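PDB 3DY0: plasma serine protease inhibitor from Homo sapiens, which inhibits serine proteases in blood plasma and other body fluids in a heparin-dependent manner, inactivating them by binding irreversibly at their active serine. Local coordinates for residues F122-R127 and M133-D138; L40-L45 and V161-Y166. One frame throughout, in Å; residues are numbered along the deposited sequence.

Interaction 1 of 2, residues F122-R127 and M133-D138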
loop_
_atom_site.group_PDB
_atom_site.type_symbol
_atom_site.label_atom_id
_atom_site.label_comp_id
_atom_site.label_asym_id
_atom_site.label_seq_id
_atom_site.Cartn_x
_atom_site.Cartn_y
_atom_site.Cartn_z
ATOM N N PHE A 122 -23.224 -2.105 -2.179
ATOM C CA PHE A 122 -23.840 -2.437 -3.455
ATOM C C PHE A 122 -24.249 -3.897 -3.584
ATOM O O PHE A 122 -23.509 -4.800 -3.200
ATOM C CB PHE A 122 -22.880 -2.097 -4.597
ATOM C CG PHE A 122 -22.327 -0.706 -4.533
ATOM C CD1 PHE A 122 -23.170 0.397 -4.630
ATOM C CD2 PHE A 122 -20.961 -0.494 -4.380
ATOM C CE1 PHE A 122 -22.658 1.692 -4.577
ATOM C CE2 PHE A 122 -20.440 0.796 -4.327
ATOM C CZ PHE A 122 -21.290 1.892 -4.425
ATOM N N PRO A 123 -25.454 -4.143 -4.116
ATOM C CA PRO A 123 -25.937 -5.513 -4.297
ATOM C C PRO A 123 -25.162 -6.138 -5.457
ATOM O O PRO A 123 -24.871 -5.459 -6.439
ATOM C CB PRO A 123 -27.413 -5.313 -4.637
ATOM C CG PRO A 123 -27.753 -4.028 -3.923
ATOM C CD PRO A 123 -26.556 -3.176 -4.243
ATOM N N THR A 124 -24.825 -7.416 -5.338
ATOM C CA THR A 124 -24.077 -8.107 -6.386
ATOM C C THR A 124 -24.556 -9.539 -6.572
ATOM O O THR A 124 -24.783 -10.260 -5.601
ATOM C CB THR A 124 -22.564 -8.145 -6.056
ATOM O OG1 THR A 124 -22.050 -6.809 -6.005
ATOM C CG2 THR A 124 -21.801 -8.942 -7.111
ATOM N N ASN A 125 -24.716 -9.947 -7.827
ATOM C CA ASN A 125 -25.135 -11.309 -8.121
ATOM C C ASN A 125 -23.883 -12.128 -8.409
ATOM O O ASN A 125 -23.426 -12.200 -9.550
ATOM C CB ASN A 125 -26.073 -11.341 -9.328
ATOM C CG ASN A 125 -26.324 -12.747 -9.823
ATOM O OD1 ASN A 125 -26.330 -13.696 -9.039
ATOM N ND2 ASN A 125 -26.541 -12.891 -11.127
ATOM N N PHE A 126 -23.333 -12.734 -7.362
ATOM C CA PHE A 126 -22.116 -13.524 -7.483
ATOM C C PHE A 126 -22.265 -14.839 -8.234
ATOM O O PHE A 126 -21.269 -15.490 -8.545
ATOM C CB PHE A 126 -21.515 -13.769 -6.097
ATOM C CG PHE A 126 -20.768 -12.583 -5.546
ATOM C CD1 PHE A 126 -19.572 -12.171 -6.130
ATOM C CD2 PHE A 126 -21.263 -11.867 -4.463
ATOM C CE1 PHE A 126 -18.879 -11.062 -5.640
ATOM C CE2 PHE A 126 -20.578 -10.754 -3.963
ATOM C CZ PHE A 126 -19.383 -10.353 -4.557
ATOM N N ARG A 127 -23.500 -15.237 -8.526
ATOM C CA ARG A 127 -23.715 -16.468 -9.279
ATOM C C ARG A 127 -23.232 -16.192 -10.695
ATOM O O ARG A 127 -22.826 -17.101 -11.423
ATOM C CB ARG A 127 -25.198 -16.841 -9.298
ATOM C CG ARG A 127 -25.753 -17.214 -7.939
ATOM N N MET A 133 -17.419 -9.702 -11.590
ATOM C CA MET A 133 -16.079 -9.178 -11.818
ATOM C C MET A 133 -16.135 -7.859 -12.569
ATOM O O MET A 133 -15.392 -6.929 -12.258
ATOM C CB MET A 133 -15.223 -10.176 -12.607
ATOM C CG MET A 133 -14.735 -11.363 -11.797
ATOM S SD MET A 133 -13.410 -12.261 -12.639
ATOM C CE MET A 133 -14.383 -13.196 -13.835
ATOM N N LYS A 134 -17.015 -7.768 -13.563
ATOM C CA LYS A 134 -17.129 -6.538 -14.327
ATOM C C LYS A 134 -17.603 -5.394 -13.436
ATOM O O LYS A 134 -17.052 -4.294 -13.477
ATOM C CB LYS A 134 -18.099 -6.720 -15.497
ATOM C CG LYS A 134 -18.270 -5.468 -16.343
ATOM C CD LYS A 134 -19.194 -5.722 -17.521
ATOM C CE LYS A 134 -19.377 -4.470 -18.355
ATOM N NZ LYS A 134 -19.972 -3.362 -17.559
ATOM N N GLN A 135 -18.621 -5.660 -12.627
ATOM C CA GLN A 135 -19.162 -4.645 -11.731
ATOM C C GLN A 135 -18.097 -4.122 -10.768
ATOM O O GLN A 135 -17.889 -2.912 -10.650
ATOM C CB GLN A 135 -20.335 -5.224 -10.934
ATOM C CG GLN A 135 -20.787 -4.348 -9.776
ATOM C CD GLN A 135 -21.869 -5.001 -8.937
ATOM O OE1 GLN A 135 -21.945 -6.227 -8.846
ATOM N NE2 GLN A 135 -22.698 -4.183 -8.304
ATOM N N ILE A 136 -17.418 -5.038 -10.091
ATOM C CA ILE A 136 -16.399 -4.650 -9.123
ATOM C C ILE A 136 -15.142 -4.085 -9.771
ATOM O O ILE A 136 -14.614 -3.071 -9.309
ATOM C CB ILE A 136 -16.045 -5.835 -8.207
ATOM C CG1 ILE A 136 -17.305 -6.280 -7.453
ATOM C CG2 ILE A 136 -14.963 -5.425 -7.206
ATOM C CD1 ILE A 136 -17.148 -7.563 -6.667
ATOM N N ASN A 137 -14.665 -4.716 -10.842
ATOM C CA ASN A 137 -13.470 -4.211 -11.511
ATOM C C ASN A 137 -13.710 -2.834 -12.118
ATOM O O ASN A 137 -12.813 -1.992 -12.117
ATOM C CB ASN A 137 -12.986 -5.181 -12.595
ATOM C CG ASN A 137 -12.332 -6.422 -12.016
ATOM O OD1 ASN A 137 -11.896 -6.425 -10.867
ATOM N ND2 ASN A 137 -12.242 -7.479 -12.819
ATOM N N ASP A 138 -14.912 -2.599 -12.643
ATOM C CA ASP A 138 -15.224 -1.293 -13.215
ATOM C C ASP A 138 -15.239 -0.237 -12.115
ATOM O O ASP A 138 -14.812 0.898 -12.328
ATOM C CB ASP A 138 -16.589 -1.299 -13.914
ATOM C CG ASP A 138 -16.554 -1.977 -15.273
ATOM O OD1 ASP A 138 -15.449 -2.189 -15.814
ATOM O OD2 ASP A 138 -17.642 -2.285 -15.808
HETATM O O HOH W 1 -23.791 -7.981 -10.028
#

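Interaction 2 of 2, residues L40-L45 and V161-Y166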
loop_
_atom_site.group_PDB
_atom_site.type_symbol
_atom_site.label_atom_id
_atom_site.label_comp_id
_atom_site.label_asym_id
_atom_site.label_seq_id
_atom_site.Cartn_x
_atom_site.Cartn_y
_atom_site.Cartn_z
ATOM N N LEU A 40 -7.728 -4.616 6.795
ATOM C CA LEU A 40 -7.652 -5.500 7.951
ATOM C C LEU A 40 -8.453 -4.926 9.122
ATOM O O LEU A 40 -9.092 -5.668 9.874
ATOM C CB LEU A 40 -6.190 -5.713 8.353
ATOM C CG LEU A 40 -5.425 -6.697 7.465
ATOM C CD1 LEU A 40 -3.946 -6.663 7.820
ATOM C CD2 LEU A 40 -5.985 -8.106 7.658
ATOM N N ALA A 41 -8.416 -3.604 9.282
ATOM C CA ALA A 41 -9.169 -2.961 10.352
ATOM C C ALA A 41 -10.670 -3.176 10.130
ATOM O O ALA A 41 -11.410 -3.471 11.067
ATOM C CB ALA A 41 -8.851 -1.472 10.391
ATOM N N MET A 42 -11.125 -3.022 8.890
ATOM C CA MET A 42 -12.537 -3.235 8.587
ATOM C C MET A 42 -12.896 -4.697 8.827
ATOM O O MET A 42 -13.959 -5.012 9.366
ATOM C CB MET A 42 -12.835 -2.857 7.131
ATOM C CG MET A 42 -12.737 -1.360 6.870
ATOM S SD MET A 42 -13.299 -0.878 5.225
ATOM C CE MET A 42 -12.095 -1.760 4.188
ATOM N N LEU A 43 -12.001 -5.590 8.426
ATOM C CA LEU A 43 -12.228 -7.017 8.607
ATOM C C LEU A 43 -12.393 -7.347 10.092
ATOM O O LEU A 43 -13.223 -8.182 10.457
ATOM C CB LEU A 43 -11.062 -7.815 8.011
ATOM C CG LEU A 43 -11.124 -9.343 8.089
ATOM C CD1 LEU A 43 -12.398 -9.852 7.418
ATOM C CD2 LEU A 43 -9.895 -9.931 7.409
ATOM N N SER A 44 -11.624 -6.680 10.951
ATOM C CA SER A 44 -11.710 -6.938 12.387
ATOM C C SER A 44 -13.070 -6.559 12.972
ATOM O O SER A 44 -13.464 -7.082 14.014
ATOM C CB SER A 44 -10.595 -6.201 13.149
ATOM O OG SER A 44 -10.876 -4.819 13.322
ATOM N N LEU A 45 -13.794 -5.667 12.302
ATOM C CA LEU A 45 -15.102 -5.245 12.796
ATOM C C LEU A 45 -16.058 -6.417 12.956
ATOM O O LEU A 45 -16.899 -6.423 13.859
ATOM C CB LEU A 45 -15.728 -4.216 11.855
ATOM C CG LEU A 45 -15.113 -2.814 11.851
ATOM C CD1 LEU A 45 -15.778 -1.983 10.756
ATOM C CD2 LEU A 45 -15.296 -2.155 13.220
ATOM N N VAL A 161 -19.467 -12.200 -0.603
ATOM C CA VAL A 161 -19.194 -10.815 -0.251
ATOM C C VAL A 161 -17.765 -10.466 -0.634
ATOM O O VAL A 161 -16.862 -11.282 -0.479
ATOM C CB VAL A 161 -19.307 -10.561 1.280
ATOM C CG1 VAL A 161 -19.014 -9.094 1.587
ATOM C CG2 VAL A 161 -20.691 -10.954 1.788
ATOM N N ILE A 162 -17.571 -9.262 -1.152
ATOM C CA ILE A 162 -16.230 -8.793 -1.470
ATOM C C ILE A 162 -16.136 -7.383 -0.919
ATOM O O ILE A 162 -16.934 -6.508 -1.264
ATOM C CB ILE A 162 -15.930 -8.780 -2.988
ATOM C CG1 ILE A 162 -15.926 -10.218 -3.521
ATOM C CG2 ILE A 162 -14.560 -8.127 -3.237
ATOM C CD1 ILE A 162 -15.506 -10.348 -4.981
ATOM N N MET A 163 -15.167 -7.180 -0.031
ATOM C CA MET A 163 -14.946 -5.882 0.589
ATOM C C MET A 163 -13.791 -5.236 -0.148
ATOM O O MET A 163 -12.731 -5.843 -0.299
ATOM C CB MET A 163 -14.604 -6.064 2.066
ATOM C CG MET A 163 -14.323 -4.771 2.801
ATOM S SD MET A 163 -14.175 -5.080 4.567
ATOM C CE MET A 163 -12.668 -6.055 4.602
ATOM N N VAL A 164 -14.005 -4.011 -0.606
ATOM C CA VAL A 164 -12.989 -3.303 -1.370
ATOM C C VAL A 164 -12.498 -2.010 -0.749
ATOM O O VAL A 164 -13.275 -1.234 -0.194
ATOM C CB VAL A 164 -13.527 -2.952 -2.783
ATOM C CG1 VAL A 164 -12.515 -2.090 -3.544
ATOM C CG2 VAL A 164 -13.849 -4.226 -3.548
ATOM N N ASN A 165 -11.189 -1.807 -0.822
ATOM C CA ASN A 165 -10.591 -0.553 -0.394
ATOM C C ASN A 165 -9.779 -0.107 -1.591
ATOM O O ASN A 165 -9.176 -0.929 -2.282
ATOM C CB ASN A 165 -9.641 -0.686 0.795
ATOM C CG ASN A 165 -8.813 0.584 0.999
ATOM O OD1 ASN A 165 -7.742 0.741 0.414
ATOM N ND2 ASN A 165 -9.332 1.510 1.797
ATOM N N TYR A 166 -9.784 1.191 -1.851
ATOM C CA TYR A 166 -9.011 1.731 -2.957
ATOM C C TYR A 166 -8.331 2.997 -2.491
ATOM O O TYR A 166 -8.788 3.657 -1.556
ATOM C CB TYR A 166 -9.916 2.057 -4.150
ATOM C CG TYR A 166 -10.914 3.161 -3.874
ATOM C CD1 TYR A 166 -10.538 4.504 -3.937
ATOM C CD2 TYR A 166 -12.221 2.860 -3.499
ATOM C CE1 TYR A 166 -11.440 5.518 -3.627
ATOM C CE2 TYR A 166 -13.128 3.864 -3.189
ATOM C CZ TYR A 166 -12.731 5.188 -3.254
ATOM O OH TYR A 166 -13.625 6.183 -2.928
#

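Interaction 1 of 2, residues F122-R127 and M133-D138
Gln135 reaches from its helix to the backbone of Pro123 and the hydroxyl of Thr124. Its CB faces segment 122-127, and with CG anti to the backbone N (chi1 168°) and the chain extended beyond, the amide arrives beside Pro123 and Thr124. Gln135 CD lies 3.4 Å from Thr124 OG1. At the tip the two amide atoms divide the work: Gln135 NE2 donates to Pro123 O over 3.1 Å in a nearly straight bond (176°), with the acceptor in the amide plane, while Gln135 OE1 accepts from Thr124 OG1 at 2.9 Å, the hydroxyl standing above the carbonyl plane. Gln135 OE1 also takes a hydrogen bond from a water, 2.8 Å away, which in turn accepts from Asn125 N. Three bonds grip the amide, and the straight in-plane bond to Pro123 O probably does most to set its rotation. Beside it, Thr124 CG2 sits over the centre of the Phe126 ring, whose CE1 meets Ile136 CD1 at 4.0 Å, obliquely to the ring. Phe98 of strand 90-99 touches Thr124, Gln135 and Ile136, and helix 129-143, helix F of serpins, rests on strands 90-99 and 159-172 of the large sheet, beside its edge strand 120-123.

Interaction 2 of 2, residues L40-L45 and V161-Y166
Helix 33-45, helix B of the serpin fold, packs behind the large beta-sheet, and here its C-terminal half meets strand 159-172 through a pair of methionines. Met42 CB rests 3.6 Å from Met163 SD, and the Met42 methyl CE comes alongside the same sulfur at 3.9 Å and Met163 CG at 4.0 Å. Both chains bend at their last torsion, in opposite senses (chi3 -63° in Met42, 67° in Met163), and the two thioethers pass each other at a slant. Met163 CE continues to the next residue of the helix, lying 3.9 Å from Leu43 N and 4.2 Å from Leu43 CB. The segment axes run roughly antiparallel, at 146°, and approach to 9.9 Å, a separation that the two methionine side chains span. Met113 of helix 107-117 touches both methionines. In serpins this is the neighbourhood of the shutter, where the sheet opens to admit the reactive centre loop; in this cleaved form strand 323-335 is that loop, and Met163 makes backbone hydrogen bonds with its Thr332. Two residues along the strand, Asn165 places CB 4.3 Å from Met42 CE. Its buried amide is satisfied at both ends, OD1 being bonded to Ser35 OG near the start of the same helix and ND2 to Asn95 OD1 on strand 90-99.

From the N terminus the chain first lays down helix 33-45; 115 residues separate segment 40-45 from segment 161-166, its partner in interaction 2. Within that long loop the chain passes through strand 90-99 and helix 107-117, then closes the much shorter loop of interaction 1, where only five residues, four already in helix 129-143, separate segments 122-127 and 133-138. Interaction 1 is therefore nested inside interaction 2. On strand 159-172, Met163 and Asn165 face helix 33-45, whereas Ile162 and Val164 face helix 129-143, tying the two helices to opposite faces of the large sheet. The contacts meet where Ile162 CD1 packs 3.5 Å from Phe126 CE1 and 3.6 Å from Ile136 CD1.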